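Local coordinates for erythrocyte membrane protein 1 (Plasmodium falciparum, PDB 2YK0) that probably binds receptors on host cells as a Plasmodium adhesin, here as the N-terminal DBL1-alpha and CIDR-gamma double domain of a longer protein, at residues E104-D109 and V176-D181; R317-W322 and K396-Y401; K675-I680 and K694-V699. The protein carries 8 engineered substitutions. One frame throughout, in Å; residues are numbered along the deposited sequence.

Contact 1 of 3, residues E104-D109 and V176-D181; sequences EQNRFD and VNDHPD
Phe108 and His179 form the aromatic part of this contact. They make a T-shaped pair, with the edge of His179 toward the face of Phe108. The ring centroids are 5.0 Å apart and the planes stand at 71°. Phe108 CE2 and His179 CD2 approach to 3.8 Å. His179 has CG anti to its backbone N (chi1 -154°), which brings its ring back toward Phe108 although its CB points away.

The apolar part is added by Pro180. Its CD lies 3.9 Å from Phe108 CD2, and the two side chains cross at about a right angle. The same CD also sits over one face of the His179 ring, so the proline packs against both aromatics.

Among the polar groups, the backbone O of Asp178 meets the edge of Phe108, 3.6 Å from the same CD2 that Pro180 CD touches. The amide of Asn106 and the carboxylate of Asp178 are modelled too close for their details to be trusted.

Both nitrogens of the His179 ring have partners. ND1 accepts a bond from Asp181 N at 3.1 Å, and NE2 is bonded to Ser194. On the other loop, Arg107 forms a salt bridge with Glu171, and Tyr174 OH bonds Gln105 O and Arg107 N.

This is loop-to-loop packing in the Duffy-binding-like fold. A long loop is held where the chain leaves helix 157-176.

Contact 2 of 3, residues R317-W322 and K396-Y401; sequences RWFEEW and KQNLKY
Gln397 reaches from helix 396-401 into the angle between Phe319 and Trp322 on helix 317-322. Its CB lies over the face of the Phe319 ring, 3.6 Å from the centroid and 17° off the normal, a CH-pi contact. From there the chain runs extended (chi2 -173°) and slides past Phe319 in the opposite direction. CD comes 3.7 Å from Phe319 CD1. At the tip the two amide atoms part. OE1 sits over one face of the Trp322 indole, 3.2 Å from CG and offset toward the rim, though at 2.8 Å resolution the amide could be flipped. NE2 turns to the helix backbone, 3.4 Å from Phe319 CA.

Two more side chains meet the rim of the Phe319 ring. Asn398 ND2 lies in the ring plane beside CZ, and Tyr401 CB is 4.0 Å from CE2. Leu439 of helix 432-441 also touches Phe319.

The helix segments run roughly antiparallel, at 147°, with their axes 11.2 Å apart. Trp318 borders the contact, and its side chain lies about 4 Å from that of Ile121, in the loop whose Ser118, Asn124 and Glu125 bind magnesium.

The methylene and amide of Gln397 pack on the two aromatics, and the segments share no hydrogen bond. Trp322 NE1 bonds Glu393 OE1, and Tyr401 OH bonds the backbone O of Tyr429. Side-chain packing thus joins the helices here, while these polar bonds lead to other residues.

Contact 3 of 3, residues K675-I680 and K694-V699; sequences KEEYEI and KKKDIV
Tyr678 has CG anti to its carbonyl carbon (chi1 -57°), and Lys695 has CG anti to its backbone N (chi1 -157°). These torsions bring the lysine chain across the face of the tyrosine ring. Lys695 CD lies 3.9 Å from the ring centroid, a CH-pi contact. The chain then bends at chi3 (74°) and carries NZ to Glu676. NZ makes a salt bridge to Glu676 OE2 at 3.0 Å, coming from above the carboxylate plane.

The two backbones are paired directly. Lys696 N bonds Glu677 O at 2.7 Å, and Glu679 N bonds Lys694 O at 2.7 Å. They flank Tyr678 and Lys695, a non-hydrogen-bonded pair in a single antiparallel bridge.

Lys696 passes between Glu677 and Glu679. Its CG is 3.5 Å from Glu679 OE1. Its CD lies by Glu677 CB, but its NZ stays 4.3 Å from Glu677 OE2, too far for a salt bridge. Glu677 OE1 forms a salt bridge with Lys675 NZ.

The bridge lies on the surface of the CIDR-gamma part. Segment 675-680 follows helix 669-673, and the partner runs straight into helix 698-716. There Ile698 packs on helix 647-657, and Val699 on helices 575-601 and 611-636.

From the N terminus, contact 1 comes first. It closes a loop of 66 residues, joining the long coil after helix 63-68 to the end of helix 157-176. Contact 2 closes 73 residues, from within helix 314-341 to within helix 374-410. It brings together two long helices of the DBL1-alpha part. Contact 3 spans just 13 residues, which include Cys681 and Cys687 of a disulfide, and lies in CIDR-gamma at the start of helix 698-716. The three follow in series; none nests in or crosses another. Contacts 1 and 2 are neighbours, their nearest atoms about 5 Å apart without touching. Contact 3 is remote, its centre about 52 Å from that of contact 2.

Contact 1 of 3, residues E104-D109 and V176-D181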
loop_
_atom_site.group_PDB
_atom_site.type_symbol
_atom_site.label_atom_id
_atom_site.label_comp_id
_atom_site.label_asym_id
_atom_site.label_seq_id
_atom_site.Cartn_x
_atom_site.Cartn_y
_atom_site.Cartn_z
ATOM N N GLU A 104 -14.830 -0.037 10.086
ATOM C CA GLU A 104 -14.247 1.012 10.929
ATOM C C GLU A 104 -13.701 0.479 12.254
ATOM O O GLU A 104 -13.999 1.061 13.303
ATOM C CB GLU A 104 -15.256 2.180 11.165
ATOM C CG GLU A 104 -16.679 1.981 10.634
ATOM C CD GLU A 104 -16.980 2.543 9.251
ATOM O OE1 GLU A 104 -17.346 3.737 9.160
ATOM O OE2 GLU A 104 -16.881 1.782 8.260
ATOM N N GLN A 105 -12.904 -0.623 12.209
ATOM C CA GLN A 105 -12.324 -1.272 13.399
ATOM C C GLN A 105 -10.894 -0.814 13.743
ATOM O O GLN A 105 -10.719 -0.160 14.779
ATOM C CB GLN A 105 -12.517 -2.805 13.386
ATOM C CG GLN A 105 -13.604 -3.301 14.365
ATOM C CD GLN A 105 -14.997 -2.734 14.135
ATOM O OE1 GLN A 105 -15.548 -2.011 14.980
ATOM N NE2 GLN A 105 -15.606 -3.059 13.000
ATOM N N ASN A 106 -9.885 -1.131 12.891
ATOM C CA ASN A 106 -8.533 -0.602 13.075
ATOM C C ASN A 106 -7.908 0.011 11.838
ATOM O O ASN A 106 -7.402 -0.688 10.951
ATOM C CB ASN A 106 -7.559 -1.414 13.925
ATOM C CG ASN A 106 -6.432 -0.515 14.450
ATOM O OD1 ASN A 106 -5.336 -0.445 13.904
ATOM N ND2 ASN A 106 -6.700 0.289 15.447
ATOM N N ARG A 107 -7.970 1.348 11.808
ATOM C CA ARG A 107 -7.477 2.199 10.749
ATOM C C ARG A 107 -5.978 2.431 10.861
ATOM O O ARG A 107 -5.306 2.561 9.836
ATOM C CB ARG A 107 -8.277 3.500 10.715
ATOM C CG ARG A 107 -9.641 3.314 10.035
ATOM C CD ARG A 107 -10.797 3.799 10.889
ATOM N NE ARG A 107 -10.832 5.258 10.968
ATOM C CZ ARG A 107 -11.765 5.961 11.595
ATOM N NH1 ARG A 107 -12.790 5.348 12.175
ATOM N NH2 ARG A 107 -11.704 7.285 11.612
ATOM N N PHE A 108 -5.438 2.406 12.083
ATOM C CA PHE A 108 -3.997 2.576 12.263
ATOM C C PHE A 108 -3.205 1.269 12.159
ATOM O O PHE A 108 -1.996 1.241 12.442
ATOM C CB PHE A 108 -3.684 3.362 13.539
ATOM C CG PHE A 108 -4.404 4.684 13.585
ATOM C CD1 PHE A 108 -4.259 5.610 12.561
ATOM C CD2 PHE A 108 -5.241 5.000 14.645
ATOM C CE1 PHE A 108 -4.938 6.826 12.597
ATOM C CE2 PHE A 108 -5.911 6.227 14.686
ATOM C CZ PHE A 108 -5.756 7.131 13.663
ATOM N N ASP A 109 -3.888 0.193 11.706
ATOM C CA ASP A 109 -3.285 -1.117 11.517
ATOM C C ASP A 109 -2.237 -1.044 10.439
ATOM O O ASP A 109 -2.406 -0.319 9.456
ATOM C CB ASP A 109 -4.330 -2.185 11.171
ATOM C CG ASP A 109 -3.784 -3.607 11.209
ATOM O OD1 ASP A 109 -2.963 -3.909 12.114
ATOM O OD2 ASP A 109 -4.169 -4.413 10.333
ATOM N N VAL A 176 -9.010 8.873 19.292
ATOM C CA VAL A 176 -8.316 8.881 20.580
ATOM C C VAL A 176 -8.202 7.508 21.218
ATOM O O VAL A 176 -7.165 7.207 21.800
ATOM C CB VAL A 176 -8.774 9.981 21.572
ATOM C CG1 VAL A 176 -8.673 11.370 20.955
ATOM C CG2 VAL A 176 -10.182 9.733 22.083
ATOM N N ASN A 177 -9.241 6.664 21.072
ATOM C CA ASN A 177 -9.280 5.317 21.655
ATOM C C ASN A 177 -8.900 4.259 20.630
ATOM O O ASN A 177 -9.646 3.289 20.446
ATOM C CB ASN A 177 -10.670 5.027 22.258
ATOM C CG ASN A 177 -11.139 6.048 23.264
ATOM O OD1 ASN A 177 -10.440 6.376 24.238
ATOM N ND2 ASN A 177 -12.344 6.568 23.050
ATOM N N ASP A 178 -7.731 4.447 19.963
ATOM C CA ASP A 178 -7.216 3.561 18.911
ATOM C C ASP A 178 -5.833 3.982 18.387
ATOM O O ASP A 178 -5.157 3.204 17.709
ATOM C CB ASP A 178 -8.204 3.547 17.734
ATOM C CG ASP A 178 -8.166 2.294 16.909
ATOM O OD1 ASP A 178 -8.233 1.184 17.506
ATOM O OD2 ASP A 178 -8.052 2.410 15.659
ATOM N N HIS A 179 -5.434 5.213 18.675
ATOM C CA HIS A 179 -4.190 5.815 18.210
ATOM C C HIS A 179 -2.881 5.129 18.687
ATOM O O HIS A 179 -2.800 4.765 19.854
ATOM C CB HIS A 179 -4.187 7.312 18.559
ATOM C CG HIS A 179 -3.323 8.115 17.654
ATOM N ND1 HIS A 179 -2.007 8.395 17.977
ATOM C CD2 HIS A 179 -3.590 8.606 16.423
ATOM C CE1 HIS A 179 -1.527 9.082 16.955
ATOM N NE2 HIS A 179 -2.446 9.237 15.996
ATOM N N PRO A 180 -1.835 4.986 17.825
ATOM C CA PRO A 180 -0.562 4.391 18.287
ATOM C C PRO A 180 0.121 5.160 19.428
ATOM O O PRO A 180 0.710 4.544 20.320
ATOM C CB PRO A 180 0.306 4.401 17.025
ATOM C CG PRO A 180 -0.657 4.487 15.895
ATOM C CD PRO A 180 -1.758 5.343 16.394
ATOM N N ASP A 181 0.036 6.500 19.402
ATOM C CA ASP A 181 0.593 7.381 20.429
ATOM C C ASP A 181 -0.292 7.382 21.702
ATOM O O ASP A 181 0.100 7.981 22.707
ATOM C CB ASP A 181 0.741 8.824 19.886
ATOM C CG ASP A 181 1.846 9.054 18.872
ATOM O OD1 ASP A 181 1.766 8.477 17.763
ATOM O OD2 ASP A 181 2.748 9.876 19.155
#

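Contact 2 of 3, residues R317-W322 and K396-Y401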
loop_
_atom_site.group_PDB
_atom_site.type_symbol
_atom_site.label_atom_id
_atom_site.label_comp_id
_atom_site.label_asym_id
_atom_site.label_seq_id
_atom_site.Cartn_x
_atom_site.Cartn_y
_atom_site.Cartn_z
ATOM N N ARG A 317 -3.269 16.801 1.782
ATOM C CA ARG A 317 -3.456 16.303 3.155
ATOM C C ARG A 317 -3.209 14.800 3.166
ATOM O O ARG A 317 -2.405 14.313 3.962
ATOM C CB ARG A 317 -4.873 16.589 3.671
ATOM C CG ARG A 317 -5.229 18.044 3.922
ATOM C CD ARG A 317 -6.489 18.163 4.772
ATOM N NE ARG A 317 -7.559 17.307 4.255
ATOM C CZ ARG A 317 -8.599 17.721 3.535
ATOM N NH1 ARG A 317 -8.769 19.012 3.279
ATOM N NH2 ARG A 317 -9.498 16.852 3.106
ATOM N N TRP A 318 -3.853 14.096 2.207
ATOM C CA TRP A 318 -3.766 12.661 1.979
ATOM C C TRP A 318 -2.349 12.189 1.678
ATOM O O TRP A 318 -1.905 11.205 2.266
ATOM C CB TRP A 318 -4.743 12.247 0.870
ATOM C CG TRP A 318 -6.160 12.223 1.341
ATOM C CD1 TRP A 318 -6.621 12.568 2.579
ATOM C CD2 TRP A 318 -7.293 11.739 0.611
ATOM N NE1 TRP A 318 -7.975 12.343 2.659
ATOM C CE2 TRP A 318 -8.416 11.844 1.457
ATOM C CE3 TRP A 318 -7.478 11.254 -0.690
ATOM C CZ2 TRP A 318 -9.706 11.492 1.036
ATOM C CZ3 TRP A 318 -8.753 10.889 -1.093
ATOM C CH2 TRP A 318 -9.846 11.000 -0.231
ATOM N N PHE A 319 -1.641 12.895 0.775
ATOM C CA PHE A 319 -0.272 12.590 0.382
ATOM C C PHE A 319 0.636 12.714 1.605
ATOM O O PHE A 319 1.423 11.798 1.878
ATOM C CB PHE A 319 0.173 13.549 -0.727
ATOM C CG PHE A 319 1.237 13.083 -1.707
ATOM C CD1 PHE A 319 1.917 11.882 -1.509
ATOM C CD2 PHE A 319 1.565 13.852 -2.818
ATOM C CE1 PHE A 319 2.899 11.463 -2.405
ATOM C CE2 PHE A 319 2.536 13.422 -3.722
ATOM C CZ PHE A 319 3.195 12.232 -3.510
ATOM N N GLU A 320 0.463 13.810 2.384
ATOM C CA GLU A 320 1.209 14.072 3.616
ATOM C C GLU A 320 0.879 12.987 4.654
ATOM O O GLU A 320 1.752 12.603 5.440
ATOM C CB GLU A 320 0.899 15.497 4.142
ATOM C CG GLU A 320 1.724 15.938 5.345
ATOM C CD GLU A 320 1.199 15.494 6.700
ATOM O OE1 GLU A 320 -0.041 15.381 6.861
ATOM O OE2 GLU A 320 2.033 15.260 7.606
ATOM N N GLU A 321 -0.372 12.481 4.646
ATOM C CA GLU A 321 -0.795 11.419 5.560
ATOM C C GLU A 321 -0.158 10.093 5.121
ATOM O O GLU A 321 0.372 9.378 5.977
ATOM C CB GLU A 321 -2.331 11.325 5.626
ATOM C CG GLU A 321 -2.863 10.202 6.501
ATOM C CD GLU A 321 -4.193 10.445 7.185
ATOM O OE1 GLU A 321 -4.996 11.262 6.676
ATOM O OE2 GLU A 321 -4.419 9.834 8.257
ATOM N N TRP A 322 -0.196 9.788 3.789
ATOM C CA TRP A 322 0.366 8.589 3.156
ATOM C C TRP A 322 1.821 8.442 3.517
ATOM O O TRP A 322 2.250 7.350 3.890
ATOM C CB TRP A 322 0.242 8.659 1.623
ATOM C CG TRP A 322 0.788 7.443 0.936
ATOM C CD1 TRP A 322 0.082 6.356 0.519
ATOM C CD2 TRP A 322 2.163 7.177 0.616
ATOM N NE1 TRP A 322 0.932 5.416 -0.019
ATOM C CE2 TRP A 322 2.214 5.896 0.023
ATOM C CE3 TRP A 322 3.361 7.894 0.777
ATOM C CZ2 TRP A 322 3.413 5.309 -0.383
ATOM C CZ3 TRP A 322 4.554 7.293 0.420
ATOM C CH2 TRP A 322 4.573 6.015 -0.156
ATOM N N LYS A 396 1.539 6.807 -8.264
ATOM C CA LYS A 396 0.230 7.401 -8.570
ATOM C C LYS A 396 0.104 8.803 -8.032
ATOM O O LYS A 396 -0.232 9.731 -8.779
ATOM C CB LYS A 396 -0.916 6.536 -8.028
ATOM C CG LYS A 396 -1.367 5.450 -8.979
ATOM C CD LYS A 396 -1.749 4.199 -8.213
ATOM C CE LYS A 396 -2.338 3.124 -9.087
ATOM N NZ LYS A 396 -3.681 3.508 -9.604
ATOM N N GLN A 397 0.426 8.971 -6.745
ATOM C CA GLN A 397 0.364 10.282 -6.101
ATOM C C GLN A 397 1.373 11.251 -6.700
ATOM O O GLN A 397 0.985 12.365 -7.046
ATOM C CB GLN A 397 0.450 10.185 -4.577
ATOM C CG GLN A 397 -0.780 9.542 -3.963
ATOM C CD GLN A 397 -0.770 9.603 -2.464
ATOM O OE1 GLN A 397 -0.057 8.844 -1.809
ATOM N NE2 GLN A 397 -1.602 10.473 -1.887
ATOM N N ASN A 398 2.619 10.810 -6.932
ATOM C CA ASN A 398 3.623 11.682 -7.556
ATOM C C ASN A 398 3.143 12.346 -8.849
ATOM O O ASN A 398 3.274 13.570 -9.002
ATOM C CB ASN A 398 4.951 10.958 -7.764
ATOM C CG ASN A 398 5.895 11.113 -6.599
ATOM O OD1 ASN A 398 7.050 11.503 -6.764
ATOM N ND2 ASN A 398 5.418 10.858 -5.390
ATOM N N LEU A 399 2.505 11.541 -9.724
ATOM C CA LEU A 399 1.936 11.981 -11.003
ATOM C C LEU A 399 0.795 12.977 -10.862
ATOM O O LEU A 399 0.689 13.882 -11.684
ATOM C CB LEU A 399 1.467 10.796 -11.846
ATOM C CG LEU A 399 2.433 9.662 -12.122
ATOM C CD1 LEU A 399 1.801 8.695 -13.032
ATOM C CD2 LEU A 399 3.737 10.155 -12.732
ATOM N N LYS A 400 -0.075 12.791 -9.856
ATOM C CA LYS A 400 -1.198 13.687 -9.582
ATOM C C LYS A 400 -0.671 15.013 -9.054
ATOM O O LYS A 400 -1.223 16.044 -9.415
ATOM C CB LYS A 400 -2.186 13.053 -8.585
ATOM C CG LYS A 400 -3.578 13.682 -8.562
ATOM C CD LYS A 400 -4.412 13.272 -9.792
ATOM C CE LYS A 400 -5.906 13.321 -9.552
ATOM N NZ LYS A 400 -6.650 12.510 -10.557
ATOM N N TYR A 401 0.414 15.008 -8.245
ATOM C CA TYR A 401 0.980 16.255 -7.734
ATOM C C TYR A 401 1.450 17.095 -8.887
ATOM O O TYR A 401 1.280 18.309 -8.852
ATOM C CB TYR A 401 2.114 16.021 -6.734
ATOM C CG TYR A 401 2.696 17.310 -6.197
ATOM C CD1 TYR A 401 3.667 18.011 -6.907
ATOM C CD2 TYR A 401 2.260 17.842 -4.989
ATOM C CE1 TYR A 401 4.164 19.225 -6.444
ATOM C CE2 TYR A 401 2.766 19.046 -4.506
ATOM C CZ TYR A 401 3.726 19.729 -5.231
ATOM O OH TYR A 401 4.256 20.900 -4.741
#

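Contact 3 of 3, residues K675-I680 and K694-V699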
loop_
_atom_site.group_PDB
_atom_site.type_symbol
_atom_site.label_atom_id
_atom_site.label_comp_id
_atom_site.label_asym_id
_atom_site.label_seq_id
_atom_site.Cartn_x
_atom_site.Cartn_y
_atom_site.Cartn_z
ATOM N N LYS A 675 1.595 -37.973 -11.596
ATOM C CA LYS A 675 1.578 -38.189 -13.035
ATOM C C LYS A 675 2.932 -38.766 -13.396
ATOM O O LYS A 675 3.962 -38.131 -13.150
ATOM C CB LYS A 675 1.268 -36.889 -13.813
ATOM C CG LYS A 675 1.243 -37.033 -15.343
ATOM C CD LYS A 675 -0.145 -37.340 -15.945
ATOM C CE LYS A 675 -0.701 -38.730 -15.678
ATOM N NZ LYS A 675 0.291 -39.814 -15.940
ATOM N N GLU A 676 2.932 -40.005 -13.903
ATOM C CA GLU A 676 4.150 -40.700 -14.302
ATOM C C GLU A 676 4.256 -40.779 -15.818
ATOM O O GLU A 676 3.574 -41.581 -16.463
ATOM C CB GLU A 676 4.265 -42.086 -13.644
ATOM C CG GLU A 676 4.477 -42.035 -12.138
ATOM C CD GLU A 676 4.698 -43.369 -11.450
ATOM O OE1 GLU A 676 4.240 -44.409 -11.980
ATOM O OE2 GLU A 676 5.321 -43.372 -10.362
ATOM N N GLU A 677 5.080 -39.890 -16.377
ATOM C CA GLU A 677 5.368 -39.789 -17.800
ATOM C C GLU A 677 6.883 -39.896 -17.926
ATOM O O GLU A 677 7.606 -39.156 -17.264
ATOM C CB GLU A 677 4.859 -38.448 -18.351
ATOM C CG GLU A 677 3.930 -38.590 -19.543
ATOM C CD GLU A 677 2.458 -38.497 -19.194
ATOM O OE1 GLU A 677 1.907 -39.495 -18.677
ATOM O OE2 GLU A 677 1.856 -37.427 -19.440
ATOM N N TYR A 678 7.363 -40.846 -18.726
ATOM C CA TYR A 678 8.793 -41.093 -18.892
ATOM C C TYR A 678 9.256 -40.648 -20.269
ATOM O O TYR A 678 8.553 -40.864 -21.255
ATOM C CB TYR A 678 9.117 -42.575 -18.636
ATOM C CG TYR A 678 8.676 -43.072 -17.272
ATOM C CD1 TYR A 678 7.352 -43.434 -17.033
ATOM C CD2 TYR A 678 9.585 -43.204 -16.229
ATOM C CE1 TYR A 678 6.938 -43.881 -15.780
ATOM C CE2 TYR A 678 9.188 -43.685 -14.980
ATOM C CZ TYR A 678 7.861 -44.014 -14.759
ATOM O OH TYR A 678 7.454 -44.454 -13.522
ATOM N N GLU A 679 10.424 -39.997 -20.328
ATOM C CA GLU A 679 11.012 -39.479 -21.566
ATOM C C GLU A 679 12.412 -40.050 -21.838
ATOM O O GLU A 679 13.002 -40.665 -20.945
ATOM C CB GLU A 679 11.022 -37.933 -21.570
ATOM C CG GLU A 679 11.989 -37.292 -20.577
ATOM C CD GLU A 679 12.009 -35.775 -20.513
ATOM O OE1 GLU A 679 11.305 -35.123 -21.319
ATOM O OE2 GLU A 679 12.723 -35.236 -19.638
ATOM N N ILE A 680 12.948 -39.804 -23.060
ATOM C CA ILE A 680 14.272 -40.262 -23.502
ATOM C C ILE A 680 15.354 -39.905 -22.482
ATOM O O ILE A 680 15.392 -38.768 -21.998
ATOM C CB ILE A 680 14.632 -39.846 -24.979
ATOM C CG1 ILE A 680 15.531 -38.572 -25.111
ATOM C CG2 ILE A 680 13.423 -39.840 -25.929
ATOM C CD1 ILE A 680 14.881 -37.160 -24.771
ATOM N N LYS A 694 14.149 -42.014 -18.181
ATOM C CA LYS A 694 13.887 -41.220 -16.973
ATOM C C LYS A 694 12.523 -40.536 -17.042
ATOM O O LYS A 694 12.022 -40.253 -18.130
ATOM C CB LYS A 694 14.986 -40.176 -16.729
ATOM C CG LYS A 694 15.289 -39.966 -15.250
ATOM C CD LYS A 694 15.565 -38.498 -14.912
ATOM C CE LYS A 694 14.459 -37.877 -14.087
ATOM N NZ LYS A 694 14.815 -36.528 -13.570
ATOM N N LYS A 695 11.936 -40.270 -15.870
ATOM C CA LYS A 695 10.630 -39.636 -15.701
ATOM C C LYS A 695 10.669 -38.106 -15.875
ATOM O O LYS A 695 11.586 -37.431 -15.390
ATOM C CB LYS A 695 10.041 -40.026 -14.330
ATOM C CG LYS A 695 8.516 -39.911 -14.214
ATOM C CD LYS A 695 7.917 -40.909 -13.213
ATOM C CE LYS A 695 8.138 -40.584 -11.755
ATOM N NZ LYS A 695 7.733 -41.705 -10.864
ATOM N N LYS A 696 9.652 -37.577 -16.577
ATOM C CA LYS A 696 9.455 -36.151 -16.835
ATOM C C LYS A 696 9.145 -35.420 -15.528
ATOM O O LYS A 696 8.335 -35.898 -14.725
ATOM C CB LYS A 696 8.295 -35.936 -17.823
ATOM C CG LYS A 696 8.675 -36.076 -19.293
ATOM C CD LYS A 696 7.562 -36.711 -20.129
ATOM C CE LYS A 696 6.610 -35.705 -20.737
ATOM N NZ LYS A 696 5.518 -36.365 -21.501
ATOM N N ASP A 697 9.798 -34.265 -15.320
ATOM C CA ASP A 697 9.611 -33.410 -14.148
ATOM C C ASP A 697 8.327 -32.603 -14.298
ATOM O O ASP A 697 7.808 -32.474 -15.415
ATOM C CB ASP A 697 10.761 -32.409 -13.996
ATOM C CG ASP A 697 12.152 -32.915 -14.277
ATOM O OD1 ASP A 697 12.449 -33.209 -15.458
ATOM O OD2 ASP A 697 12.996 -32.832 -13.371
ATOM N N ILE A 698 7.859 -31.999 -13.177
ATOM C CA ILE A 698 6.653 -31.170 -13.171
ATOM C C ILE A 698 6.783 -29.958 -14.089
ATOM O O ILE A 698 5.843 -29.648 -14.827
ATOM C CB ILE A 698 6.078 -30.855 -11.760
ATOM C CG1 ILE A 698 6.239 -32.078 -10.812
ATOM C CG2 ILE A 698 4.594 -30.419 -11.875
ATOM C CD1 ILE A 698 6.257 -31.784 -9.347
ATOM N N VAL A 699 7.980 -29.335 -14.103
ATOM C CA VAL A 699 8.277 -28.176 -14.956
ATOM C C VAL A 699 8.069 -28.556 -16.435
ATOM O O VAL A 699 7.192 -27.974 -17.073
ATOM C CB VAL A 699 9.664 -27.537 -14.668
ATOM C CG1 VAL A 699 9.856 -26.243 -15.452
ATOM C CG2 VAL A 699 9.870 -27.296 -13.179
#